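Local atomic coordinates of putative amidohydrolase/peptidase (Burkholderia cenocepacia, PDB entry 4WJB), a protein that probably acts as a zinc-dependent hydrolase of the peptidase M20 family, cleaving carbon-nitrogen bonds other than peptide bonds with metal ions held in its catalytic domain. Residues 227-232 with 296-301; 250-255 with 289-294; 16-21 with 409-414. All coordinates share one frame; numbering follows the deposited sequence.

Interaction 1: 227-232 with 296-301; sequences RWYEVT and FTVEFR. With SO4 (sulfate ion), chain G.
R227, Y229 and V231 pair with F300, V298 and F296 through six backbone hydrogen bonds, an antiparallel arrangement whose segment axes run at 163° to each other. The shortest of the six is Y229 N to V298 O, 2.7 Å. At the return bond of that pair, V298 N approaches Y229 O from above the carbonyl plane. W228 with E299 and E230 with T297 are the non-hydrogen-bonded pairs in between; there E299 CA makes a CA-H...O contact with R227 O, CA to O 3.3 Å.

Apolar contacts fill the face that carries Y229, V231, F296, V298 and F300. The F296 side chain lies alongside V231, its CG set between backbone N and carbonyl carbon (chi1 65°), and V231 CB sits over the ring face in a CH-pi contact, 3.9 Å from the F296 ring centroid. Y229 and F300 meet through CE1 and CD2, 3.7 Å apart, with their side chains crossing at about a right angle. This face lies against helices 251-268 and 305-326, the two-helix layer over a sheet of the M20 dimerisation domain; Y229 OH bonds to D312 and R227 reaches D305 and D309.

Polar groups gather on the other face, which looks to the second subunit, where E230 forms a salt bridge with R287 of that chain. E299 CB sits over the five-membered ring of W228, whose NE1 bonds to Q226. R301 grips the E299 carboxylate side-on, NE to OE2 at 2.7 Å and NH2 to OE1 at 2.9 Å, the latter on the syn lone pair. The same NH2 donates to sulfate O1 at 3.0 Å, while the other R301-sulfate bonds are weak; N288 and H239 of the second subunit also hold this ion, probably left from the crystallisation liquor.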
ATOM      1  N   ARG A 227     -15.990  12.113   8.618  1.00 22.68           N
ATOM      2  CA  ARG A 227     -14.953  12.996   8.088  1.00 24.86           C
ATOM      3  C   ARG A 227     -13.903  12.153   7.360  1.00 25.14           C
ATOM      4  O   ARG A 227     -13.314  11.246   7.952  1.00 23.58           O
ATOM      5  CB  ARG A 227     -14.288  13.810   9.203  1.00 26.40           C
ATOM      6  CG  ARG A 227     -15.246  14.453  10.191  1.00 27.42           C
ATOM      7  CD  ARG A 227     -15.470  15.931   9.910  1.00 28.94           C
ATOM      8  NE  ARG A 227     -16.483  16.488  10.804  1.00 29.84           N
ATOM      9  CZ  ARG A 227     -16.228  17.266  11.853  1.00 30.36           C
ATOM     10  NH1 ARG A 227     -14.982  17.612  12.149  1.00 32.94           N
ATOM     11  NH2 ARG A 227     -17.229  17.712  12.600  1.00 27.97           N
ATOM     12  N   TRP A 228     -13.672  12.444   6.083  1.00 25.64           N
ATOM     13  CA  TRP A 228     -12.689  11.701   5.294  1.00 26.83           C
ATOM     14  C   TRP A 228     -11.477  12.573   4.986  1.00 27.72           C
ATOM     15  O   TRP A 228     -11.617  13.774   4.743  1.00 28.49           O
ATOM     16  CB  TRP A 228     -13.294  11.195   3.979  1.00 30.41           C
ATOM     17  CG  TRP A 228     -14.412  10.205   4.120  1.00 30.91           C
ATOM     18  CD1 TRP A 228     -15.143   9.935   5.241  1.00 30.06           C
ATOM     19  CD2 TRP A 228     -14.926   9.349   3.090  1.00 33.69           C
ATOM     20  NE1 TRP A 228     -16.081   8.969   4.972  1.00 30.65           N
ATOM     21  CE2 TRP A 228     -15.971   8.591   3.661  1.00 31.83           C
ATOM     22  CE3 TRP A 228     -14.603   9.149   1.743  1.00 36.11           C
ATOM     23  CZ2 TRP A 228     -16.692   7.647   2.933  1.00 33.16           C
ATOM     24  CZ3 TRP A 228     -15.322   8.210   1.020  1.00 37.90           C
ATOM     25  CH2 TRP A 228     -16.358   7.472   1.618  1.00 35.58           C
ATOM     26  N   TYR A 229     -10.297  11.956   4.975  1.00 25.08           N
ATOM     27  CA  TYR A 229      -9.052  12.671   4.723  1.00 27.75           C
ATOM     28  C   TYR A 229      -8.161  11.935   3.729  1.00 27.15           C
ATOM     29  O   TYR A 229      -8.237  10.714   3.587  1.00 26.18           O
ATOM     30  CB  TYR A 229      -8.262  12.879   6.020  1.00 26.72           C
ATOM     31  CG  TYR A 229      -9.021  13.561   7.133  1.00 27.84           C
ATOM     32  CD1 TYR A 229      -9.854  12.833   7.971  1.00 27.90           C
ATOM     33  CD2 TYR A 229      -8.890  14.926   7.359  1.00 29.25           C
ATOM     34  CE1 TYR A 229     -10.551  13.444   8.991  1.00 30.70           C
ATOM     35  CE2 TYR A 229      -9.583  15.549   8.384  1.00 31.21           C
ATOM     36  CZ  TYR A 229     -10.410  14.798   9.196  1.00 31.69           C
ATOM     37  OH  TYR A 229     -11.107  15.390  10.220  1.00 33.85           O
ATOM     38  N   GLU A 230      -7.316  12.697   3.046  1.00 28.33           N
ATOM     39  CA  GLU A 230      -6.215  12.136   2.279  1.00 28.44           C
ATOM     40  C   GLU A 230      -4.920  12.708   2.829  1.00 30.42           C
ATOM     41  O   GLU A 230      -4.816  13.915   3.057  1.00 31.80           O
ATOM     42  CB  GLU A 230      -6.365  12.444   0.789  1.00 30.04           C
ATOM     43  CG  GLU A 230      -7.500  11.681   0.129  1.00 32.46           C
ATOM     44  CD  GLU A 230      -7.613  11.972  -1.348  1.00 36.22           C
ATOM     45  OE1 GLU A 230      -7.015  12.966  -1.803  1.00 38.45           O
ATOM     46  OE2 GLU A 230      -8.302  11.205  -2.054  1.00 38.28           O
ATOM     47  N   VAL A 231      -3.945  11.836   3.065  1.00 28.41           N
ATOM     48  CA  VAL A 231      -2.676  12.241   3.645  1.00 30.64           C
ATOM     49  C   VAL A 231      -1.512  11.795   2.770  1.00 30.70           C
ATOM     50  O   VAL A 231      -1.411  10.623   2.411  1.00 29.11           O
ATOM     51  CB  VAL A 231      -2.478  11.667   5.059  1.00 30.90           C
ATOM     52  CG1 VAL A 231      -1.104  12.055   5.595  1.00 31.89           C
ATOM     53  CG2 VAL A 231      -3.578  12.147   5.994  1.00 31.56           C
ATOM     54  N   THR A 232      -0.646  12.739   2.423  1.00 33.32           N
ATOM     55  CA  THR A 232       0.565  12.417   1.677  1.00 34.18           C
ATOM     56  C   THR A 232       1.806  12.744   2.492  1.00 34.65           C
ATOM     57  O   THR A 232       2.007  13.886   2.906  1.00 36.38           O
ATOM     58  CB  THR A 232       0.626  13.168   0.336  1.00 36.15           C
ATOM     59  OG1 THR A 232      -0.409  12.683  -0.524  1.00 36.00           O
ATOM     60  CG2 THR A 232       1.972  12.943  -0.338  1.00 39.10           C
ATOM     61  N   PHE A 296      -2.047   7.736   2.041  1.00 26.60           N
ATOM     62  CA  PHE A 296      -3.042   6.914   2.722  1.00 22.29           C
ATOM     63  C   PHE A 296      -4.273   7.721   3.109  1.00 23.78           C
ATOM     64  O   PHE A 296      -4.223   8.947   3.220  1.00 25.53           O
ATOM     65  CB  PHE A 296      -2.443   6.230   3.963  1.00 20.37           C
ATOM     66  CG  PHE A 296      -2.012   7.182   5.046  1.00 22.07           C
ATOM     67  CD1 PHE A 296      -0.729   7.715   5.052  1.00 21.64           C
ATOM     68  CD2 PHE A 296      -2.884   7.527   6.072  1.00 21.27           C
ATOM     69  CE1 PHE A 296      -0.327   8.583   6.055  1.00 22.07           C
ATOM     70  CE2 PHE A 296      -2.489   8.397   7.075  1.00 21.32           C
ATOM     71  CZ  PHE A 296      -1.210   8.926   7.066  1.00 23.34           C
ATOM     72  N   THR A 297      -5.383   7.019   3.300  1.00 22.73           N
ATOM     73  CA  THR A 297      -6.646   7.663   3.638  1.00 23.29           C
ATOM     74  C   THR A 297      -6.973   7.507   5.113  1.00 24.21           C
ATOM     75  O   THR A 297      -6.518   6.570   5.766  1.00 24.02           O
ATOM     76  CB  THR A 297      -7.810   7.084   2.823  1.00 21.91           C
ATOM     77  OG1 THR A 297      -7.928   5.683   3.100  1.00 19.87           O
ATOM     78  CG2 THR A 297      -7.576   7.289   1.325  1.00 23.12           C
ATOM     79  N   VAL A 298      -7.760   8.440   5.636  1.00 23.17           N
ATOM     80  CA  VAL A 298      -8.266   8.338   6.994  1.00 20.78           C
ATOM     81  C   VAL A 298      -9.753   8.661   6.983  1.00 21.61           C
ATOM     82  O   VAL A 298     -10.183   9.609   6.322  1.00 23.76           O
ATOM     83  CB  VAL A 298      -7.540   9.296   7.965  1.00 21.54           C
ATOM     84  CG1 VAL A 298      -8.063   9.122   9.382  1.00 20.23           C
ATOM     85  CG2 VAL A 298      -6.039   9.065   7.933  1.00 22.77           C
ATOM     86  N   GLU A 299     -10.545   7.874   7.698  1.00 20.61           N
ATOM     87  CA  GLU A 299     -11.939   8.259   7.892  1.00 20.60           C
ATOM     88  C   GLU A 299     -12.342   8.083   9.351  1.00 17.56           C
ATOM     89  O   GLU A 299     -11.976   7.104  10.004  1.00 16.37           O
ATOM     90  CB  GLU A 299     -12.872   7.477   6.950  1.00 20.32           C
ATOM     91  CG  GLU A 299     -12.922   5.976   7.156  1.00 22.55           C
ATOM     92  CD  GLU A 299     -14.313   5.403   6.902  1.00 24.65           C
ATOM     93  OE1 GLU A 299     -14.770   5.395   5.739  1.00 25.14           O
ATOM     94  OE2 GLU A 299     -14.957   4.975   7.881  1.00 22.98           O
ATOM     95  N   PHE A 300     -13.050   9.082   9.865  1.00 18.27           N
ATOM     96  CA  PHE A 300     -13.626   9.047  11.200  1.00 19.48           C
ATOM     97  C   PHE A 300     -15.137   8.947  11.076  1.00 21.12           C
ATOM     98  O   PHE A 300     -15.732   9.605  10.217  1.00 21.71           O
ATOM     99  CB  PHE A 300     -13.263  10.302  12.001  1.00 18.70           C
ATOM    100  CG  PHE A 300     -11.803  10.421  12.336  1.00 18.94           C
ATOM    101  CD1 PHE A 300     -11.100   9.337  12.838  1.00 19.93           C
ATOM    102  CD2 PHE A 300     -11.139  11.625  12.160  1.00 19.25           C
ATOM    103  CE1 PHE A 300      -9.759   9.449  13.157  1.00 23.05           C
ATOM    104  CE2 PHE A 300      -9.791  11.743  12.475  1.00 20.87           C
ATOM    105  CZ  PHE A 300      -9.102  10.656  12.974  1.00 21.81           C
ATOM    106  N   ARG A 301     -15.762   8.134  11.924  1.00 19.23           N
ATOM    107  CA  ARG A 301     -17.224   8.108  11.998  1.00 20.96           C
ATOM    108  C   ARG A 301     -17.675   8.093  13.455  1.00 21.94           C
ATOM    109  O   ARG A 301     -17.113   7.363  14.273  1.00 23.37           O
ATOM    110  CB  ARG A 301     -17.796   6.900  11.249  1.00 21.39           C
ATOM    111  CG  ARG A 301     -17.356   6.821   9.795  1.00 23.59           C
ATOM    112  CD  ARG A 301     -18.221   5.874   8.980  1.00 24.16           C
ATOM    113  NE  ARG A 301     -17.580   5.548   7.713  1.00 22.36           N
ATOM    114  CZ  ARG A 301     -18.228   5.118   6.636  1.00 25.42           C
ATOM    115  NH1 ARG A 301     -19.544   4.961   6.668  1.00 24.41           N
ATOM    116  NH2 ARG A 301     -17.560   4.849   5.521  1.00 24.74           N
TER
HETATM  117  S   SO4 G 503     -20.338   4.190   3.204  1.00 65.34           S
HETATM  118  O1  SO4 G 503     -19.033   3.539   3.241  1.00 63.34           O
HETATM  119  O2  SO4 G 503     -20.194   5.597   3.583  1.00 65.09           O
HETATM  120  O3  SO4 G 503     -20.887   4.116   1.856  1.00 66.20           O
HETATM  121  O4  SO4 G 503     -21.250   3.525   4.130  1.00 65.12           O

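Interaction 2: 250-255 with 289-294; sequences DALVGA and TVPGGC
A251 puts its methyl group into the bend made by P291, G292 and G293, with CB 3.6 Å from G293 N. G292 and G293 form a classic beta bulge opposite R283, and the A251 methyl sits against their backbone. Beside it A251 N donates to P291 O at 2.9 Å, a fairly straight bond (162°) that ties the first turn of helix 251-268 to the bend.

P291 is the bump from the other side. Its ring enters the angle between D250 and L252: CD lies 3.4 Å from D250 OD1, and CG lies 3.7 Å from L252 CB. D250 presents its carboxylate there because CG is anti to the backbone N (chi1 -166°), which also lets OD1 cap the helix, accepting from V253 N at 3.1 Å and, weakly, from L252 N. V253 N comes to OD1 from well above the carboxylate plane. V290 extends the wall past the proline, its CG1 against D250 CB.

Further along, C294 fills the groove between the first and second turns. Its SG, anti to the backbone N, points to A255 CB at 3.6 Å and also touches L252 CD1 at 3.9 Å, while its CB rests on A251 O.

Strand 274-283 closes this end of the contact, with I280 touching both L252 and C294, and strand 217-234 pairs with the C294 backbone through L233. Beyond L252 and P291 comes the second subunit, whose V277 packs on both, so this helix start lies at the dimer interface.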
ATOM      1  N   ASP A 250      12.114   7.916   5.810  1.00 29.25           N
ATOM      2  CA  ASP A 250      11.225   6.844   5.379  1.00 29.44           C
ATOM      3  C   ASP A 250       9.762   7.251   5.516  1.00 29.36           C
ATOM      4  O   ASP A 250       9.238   7.358   6.624  1.00 30.00           O
ATOM      5  CB  ASP A 250      11.509   5.574   6.190  1.00 28.88           C
ATOM      6  CG  ASP A 250      10.870   4.332   5.589  1.00 28.03           C
ATOM      7  OD1 ASP A 250       9.729   4.419   5.078  1.00 28.78           O
ATOM      8  OD2 ASP A 250      11.503   3.256   5.656  1.00 25.65           O
ATOM      9  N   ALA A 251       9.109   7.462   4.376  1.00 28.00           N
ATOM     10  CA  ALA A 251       7.709   7.882   4.346  1.00 27.03           C
ATOM     11  C   ALA A 251       6.755   6.786   4.818  1.00 27.00           C
ATOM     12  O   ALA A 251       5.683   7.075   5.360  1.00 26.30           O
ATOM     13  CB  ALA A 251       7.330   8.336   2.941  1.00 25.08           C
ATOM     14  N   LEU A 252       7.134   5.529   4.613  1.00 25.62           N
ATOM     15  CA  LEU A 252       6.260   4.423   5.004  1.00 24.83           C
ATOM     16  C   LEU A 252       6.256   4.218   6.517  1.00 25.45           C
ATOM     17  O   LEU A 252       5.233   3.850   7.094  1.00 24.23           O
ATOM     18  CB  LEU A 252       6.668   3.130   4.297  1.00 22.35           C
ATOM     19  CG  LEU A 252       5.796   1.906   4.592  1.00 20.06           C
ATOM     20  CD1 LEU A 252       4.314   2.207   4.355  1.00 19.58           C
ATOM     21  CD2 LEU A 252       6.234   0.732   3.748  1.00 18.46           C
ATOM     22  N   VAL A 253       7.392   4.459   7.162  1.00 25.63           N
ATOM     23  CA  VAL A 253       7.451   4.356   8.615  1.00 24.43           C
ATOM     24  C   VAL A 253       6.602   5.463   9.237  1.00 26.60           C
ATOM     25  O   VAL A 253       5.906   5.245  10.228  1.00 28.72           O
ATOM     26  CB  VAL A 253       8.895   4.437   9.150  1.00 23.69           C
ATOM     27  CG1 VAL A 253       8.887   4.506  10.672  1.00 24.02           C
ATOM     28  CG2 VAL A 253       9.711   3.237   8.674  1.00 20.40           C
ATOM     29  N   GLY A 254       6.646   6.647   8.632  1.00 27.36           N
ATOM     30  CA  GLY A 254       5.808   7.749   9.060  1.00 26.69           C
ATOM     31  C   GLY A 254       4.338   7.383   8.979  1.00 25.46           C
ATOM     32  O   GLY A 254       3.573   7.646   9.907  1.00 24.44           O
ATOM     33  N   ALA A 255       3.951   6.765   7.867  1.00 24.69           N
ATOM     34  CA  ALA A 255       2.582   6.324   7.664  1.00 24.34           C
ATOM     35  C   ALA A 255       2.196   5.281   8.707  1.00 24.10           C
ATOM     36  O   ALA A 255       1.102   5.334   9.261  1.00 23.57           O
ATOM     37  CB  ALA A 255       2.405   5.767   6.262  1.00 22.85           C
ATOM     38  N   THR A 289      14.447  -0.520  -1.370  1.00 27.77           N
ATOM     39  CA  THR A 289      14.613   0.921  -1.204  1.00 32.55           C
ATOM     40  C   THR A 289      13.781   1.479  -0.057  1.00 32.57           C
ATOM     41  O   THR A 289      12.698   0.982   0.246  1.00 32.83           O
ATOM     42  CB  THR A 289      14.250   1.699  -2.490  1.00 37.08           C
ATOM     43  OG1 THR A 289      12.830   1.840  -2.583  1.00 41.81           O
ATOM     44  CG2 THR A 289      14.773   0.988  -3.725  1.00 38.26           C
ATOM     45  N   VAL A 290      14.308   2.516   0.584  1.00 32.36           N
ATOM     46  CA  VAL A 290      13.568   3.276   1.575  1.00 28.76           C
ATOM     47  C   VAL A 290      12.503   4.101   0.866  1.00 28.61           C
ATOM     48  O   VAL A 290      12.836   4.922   0.011  1.00 28.45           O
ATOM     49  CB  VAL A 290      14.495   4.208   2.377  1.00 29.35           C
ATOM     50  CG1 VAL A 290      13.689   5.034   3.369  1.00 28.93           C
ATOM     51  CG2 VAL A 290      15.596   3.406   3.072  1.00 29.96           C
ATOM     52  N   PRO A 291      11.218   3.877   1.203  1.00 26.40           N
ATOM     53  CA  PRO A 291      10.106   4.587   0.558  1.00 25.96           C
ATOM     54  C   PRO A 291      10.178   6.095   0.763  1.00 29.57           C
ATOM     55  O   PRO A 291      10.251   6.555   1.902  1.00 31.17           O
ATOM     56  CB  PRO A 291       8.863   4.010   1.253  1.00 25.09           C
ATOM     57  CG  PRO A 291       9.303   2.696   1.798  1.00 24.85           C
ATOM     58  CD  PRO A 291      10.741   2.889   2.187  1.00 25.56           C
ATOM     59  N   GLY A 292      10.151   6.854  -0.329  1.00 31.90           N
ATOM     60  CA  GLY A 292      10.243   8.300  -0.248  1.00 32.65           C
ATOM     61  C   GLY A 292       8.889   8.977  -0.349  1.00 31.09           C
ATOM     62  O   GLY A 292       8.776  10.193  -0.201  1.00 30.27           O
ATOM     63  N   GLY A 293       7.856   8.185  -0.606  1.00 31.09           N
ATOM     64  CA  GLY A 293       6.508   8.713  -0.687  1.00 31.16           C
ATOM     65  C   GLY A 293       5.471   7.737  -0.176  1.00 30.21           C
ATOM     66  O   GLY A 293       5.586   6.523  -0.365  1.00 30.90           O
ATOM     67  N   CYS A 294       4.445   8.259   0.478  1.00 27.51           N
ATOM     68  CA  CYS A 294       3.380   7.392   0.945  1.00 24.25           C
ATOM     69  C   CYS A 294       2.052   8.128   1.065  1.00 26.42           C
ATOM     70  O   CYS A 294       1.939   9.120   1.782  1.00 27.87           O
ATOM     71  CB  CYS A 294       3.751   6.761   2.283  1.00 21.80           C
ATOM     72  SG  CYS A 294       2.645   5.399   2.737  1.00 30.43           S
TER

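Interaction 3: 16-21 with 409-414; sequences MPRVDG and GADVLL
D411 reaches out from helix 403-421 and meets R18 at about a right angle, guanidinium and carboxylate planes 63° apart. The R18 chain, bent at both chi2 and chi3, curls back so that the edge of its guanidinium meets the carboxylate, a salt bridge with R18 NH2 3.0 Å from D411 OD2. That oxygen lies close to the guanidinium plane, yet NH2 stands above the plane of the carboxylate. R18 NE adds two weak bonds, one to each oxygen. From the backbone, V19 N donates to OD1 at 2.9 Å in an almost straight line (177°), reaching it on the syn side.

The V19 side chain crosses D411 obliquely and drops toward the helix. CG1, anti to the carbonyl carbon (chi1 -50°), fits between A410 and L414, 3.4 Å from A410 O and 3.8 Å from L414 CD2. P17 crosses L414 obliquely as well; the same CD2 lies 3.6 Å from P17 O. V118 of helix 109-124 packs against L414 as well, while E117 of that helix takes the D20 amide.

A water donates to V19 O and to D411 OD2, at 2.7 Å from the latter, closing a short bridge beside the direct V19 bond. With an arginine, a backbone amide and this water all directed at it, the D411 carboxylate would be expected to stay ionised, and it fixes the extended N-terminal residues to the C-terminal helix just before helix 21-31 begins.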
ATOM      1  N   MET A  16     -53.443  -5.158  23.234  1.00 56.80           N
ATOM      2  CA  MET A  16     -52.504  -4.680  22.225  1.00 53.70           C
ATOM      3  C   MET A  16     -52.252  -5.741  21.158  1.00 52.99           C
ATOM      4  O   MET A  16     -51.986  -6.898  21.481  1.00 56.64           O
ATOM      5  CB  MET A  16     -51.188  -4.260  22.878  1.00 51.55           C
ATOM      6  CG  MET A  16     -51.232  -2.873  23.492  1.00 51.30           C
ATOM      7  SD  MET A  16     -51.597  -1.607  22.261  1.00 80.05           S
ATOM      8  CE  MET A  16     -51.806  -0.163  23.298  1.00 53.36           C
ATOM      9  N   PRO A  17     -52.330  -5.342  19.877  1.00 47.72           N
ATOM     10  CA  PRO A  17     -52.239  -6.274  18.748  1.00 45.33           C
ATOM     11  C   PRO A  17     -50.850  -6.888  18.610  1.00 41.59           C
ATOM     12  O   PRO A  17     -49.888  -6.375  19.181  1.00 43.81           O
ATOM     13  CB  PRO A  17     -52.570  -5.394  17.540  1.00 42.16           C
ATOM     14  CG  PRO A  17     -52.135  -4.038  17.950  1.00 41.64           C
ATOM     15  CD  PRO A  17     -52.411  -3.941  19.424  1.00 44.61           C
ATOM     16  N   ARG A  18     -50.759  -7.985  17.865  1.00 39.54           N
ATOM     17  CA  ARG A  18     -49.495  -8.683  17.655  1.00 38.14           C
ATOM     18  C   ARG A  18     -49.363  -9.081  16.196  1.00 33.06           C
ATOM     19  O   ARG A  18     -50.356  -9.409  15.554  1.00 31.15           O
ATOM     20  CB  ARG A  18     -49.394  -9.929  18.541  1.00 41.07           C
ATOM     21  CG  ARG A  18     -49.374  -9.656  20.039  1.00 44.69           C
ATOM     22  CD  ARG A  18     -48.111  -8.919  20.454  1.00 45.58           C
ATOM     23  NE  ARG A  18     -46.898  -9.651  20.096  1.00 46.97           N
ATOM     24  CZ  ARG A  18     -46.292 -10.532  20.887  1.00 50.47           C
ATOM     25  NH1 ARG A  18     -46.785 -10.801  22.089  1.00 51.21           N
ATOM     26  NH2 ARG A  18     -45.188 -11.146  20.478  1.00 51.64           N
ATOM     27  N   VAL A  19     -48.140  -9.064  15.671  1.00 27.63           N
ATOM     28  CA  VAL A  19     -47.933  -9.472  14.287  1.00 25.13           C
ATOM     29  C   VAL A  19     -48.076 -10.989  14.150  1.00 23.56           C
ATOM     30  O   VAL A  19     -47.915 -11.731  15.121  1.00 23.50           O
ATOM     31  CB  VAL A  19     -46.546  -9.030  13.747  1.00 30.60           C
ATOM     32  CG1 VAL A  19     -46.316  -7.551  14.022  1.00 29.26           C
ATOM     33  CG2 VAL A  19     -45.442  -9.862  14.358  1.00 28.32           C
ATOM     34  N   ASP A  20     -48.412 -11.426  12.941  1.00 22.34           N
ATOM     35  CA  ASP A  20     -48.418 -12.837  12.572  1.00 24.07           C
ATOM     36  C   ASP A  20     -47.057 -13.189  11.967  1.00 25.18           C
ATOM     37  O   ASP A  20     -46.803 -12.904  10.796  1.00 21.59           O
ATOM     38  CB  ASP A  20     -49.543 -13.120  11.577  1.00 26.11           C
ATOM     39  CG  ASP A  20     -49.690 -14.597  11.240  1.00 29.52           C
ATOM     40  OD1 ASP A  20     -48.711 -15.362  11.355  1.00 28.70           O
ATOM     41  OD2 ASP A  20     -50.807 -14.991  10.840  1.00 32.41           O
ATOM     42  N   GLY A  21     -46.201 -13.822  12.762  1.00 26.75           N
ATOM     43  CA  GLY A  21     -44.834 -14.097  12.348  1.00 27.60           C
ATOM     44  C   GLY A  21     -44.718 -15.025  11.154  1.00 27.13           C
ATOM     45  O   GLY A  21     -43.870 -14.828  10.289  1.00 25.32           O
ATOM     46  N   GLY A 409     -38.842  -7.661  15.240  1.00 24.81           N
ATOM     47  CA  GLY A 409     -38.688  -6.353  14.630  1.00 23.53           C
ATOM     48  C   GLY A 409     -40.034  -5.817  14.184  1.00 21.59           C
ATOM     49  O   GLY A 409     -40.349  -4.638  14.369  1.00 18.86           O
ATOM     50  N   ALA A 410     -40.837  -6.703  13.605  1.00 20.23           N
ATOM     51  CA  ALA A 410     -42.143  -6.318  13.098  1.00 21.09           C
ATOM     52  C   ALA A 410     -43.104  -5.983  14.239  1.00 21.05           C
ATOM     53  O   ALA A 410     -43.932  -5.083  14.109  1.00 20.38           O
ATOM     54  CB  ALA A 410     -42.711  -7.420  12.225  1.00 24.89           C
ATOM     55  N   ASP A 411     -42.989  -6.703  15.352  1.00 19.31           N
ATOM     56  CA  ASP A 411     -43.818  -6.436  16.524  1.00 28.07           C
ATOM     57  C   ASP A 411     -43.519  -5.059  17.120  1.00 26.06           C
ATOM     58  O   ASP A 411     -44.435  -4.331  17.509  1.00 25.82           O
ATOM     59  CB  ASP A 411     -43.616  -7.520  17.583  1.00 33.18           C
ATOM     60  CG  ASP A 411     -44.759  -8.515  17.629  1.00 35.41           C
ATOM     61  OD1 ASP A 411     -45.912  -8.123  17.342  1.00 36.61           O
ATOM     62  OD2 ASP A 411     -44.507  -9.689  17.967  1.00 36.34           O
ATOM     63  N   VAL A 412     -42.235  -4.710  17.188  1.00 22.71           N
ATOM     64  CA  VAL A 412     -41.820  -3.395  17.667  1.00 21.00           C
ATOM     65  C   VAL A 412     -42.328  -2.296  16.726  1.00 21.13           C
ATOM     66  O   VAL A 412     -42.847  -1.277  17.182  1.00 21.96           O
ATOM     67  CB  VAL A 412     -40.279  -3.300  17.804  1.00 23.39           C
ATOM     68  CG1 VAL A 412     -39.856  -1.877  18.147  1.00 21.00           C
ATOM     69  CG2 VAL A 412     -39.778  -4.281  18.863  1.00 20.46           C
ATOM     70  N   LEU A 413     -42.192  -2.513  15.417  1.00 20.48           N
ATOM     71  CA  LEU A 413     -42.695  -1.564  14.419  1.00 20.00           C
ATOM     72  C   LEU A 413     -44.202  -1.361  14.559  1.00 21.75           C
ATOM     73  O   LEU A 413     -44.700  -0.235  14.497  1.00 22.56           O
ATOM     74  CB  LEU A 413     -42.385  -2.038  12.993  1.00 16.52           C
ATOM     75  CG  LEU A 413     -42.880  -1.050  11.923  1.00 16.11           C
ATOM     76  CD1 LEU A 413     -42.043   0.234  11.977  1.00 15.71           C
ATOM     77  CD2 LEU A 413     -42.871  -1.642  10.519  1.00 19.19           C
ATOM     78  N   LEU A 414     -44.920  -2.463  14.732  1.00 21.87           N
ATOM     79  CA  LEU A 414     -46.366  -2.415  14.928  1.00 24.05           C
ATOM     80  C   LEU A 414     -46.743  -1.515  16.103  1.00 25.63           C
ATOM     81  O   LEU A 414     -47.598  -0.644  15.970  1.00 24.85           O
ATOM     82  CB  LEU A 414     -46.917  -3.824  15.145  1.00 26.48           C
ATOM     83  CG  LEU A 414     -48.374  -3.918  15.610  1.00 27.82           C
ATOM     84  CD1 LEU A 414     -49.329  -3.272  14.604  1.00 28.88           C
ATOM     85  CD2 LEU A 414     -48.771  -5.367  15.884  1.00 28.31           C
TER
HETATM   86  O   HOH W   1     -46.117 -11.740  17.281  1.00 30.49           O

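Overall arrangement
Interactions 1 and 2 belong to the dimerisation domain and share strand 289-302; they touch where F296 meets A255, with centres about 18 Å apart. Both also touch the second subunit, consistent with the domain's part in dimerisation. Interaction 3 lies on the opposite side of the chain's centre, in the zinc-bearing part, its centre about 42 Å from that of interaction 1 and about 57 Å from that of interaction 2. Along the chain the contacts are nested: 250-255 with 289-294 inside 227-232 with 296-301, and both inside 16-21 with 409-414. The dimerisation domain is thus an insertion within a catalytic domain whose two chain ends come together.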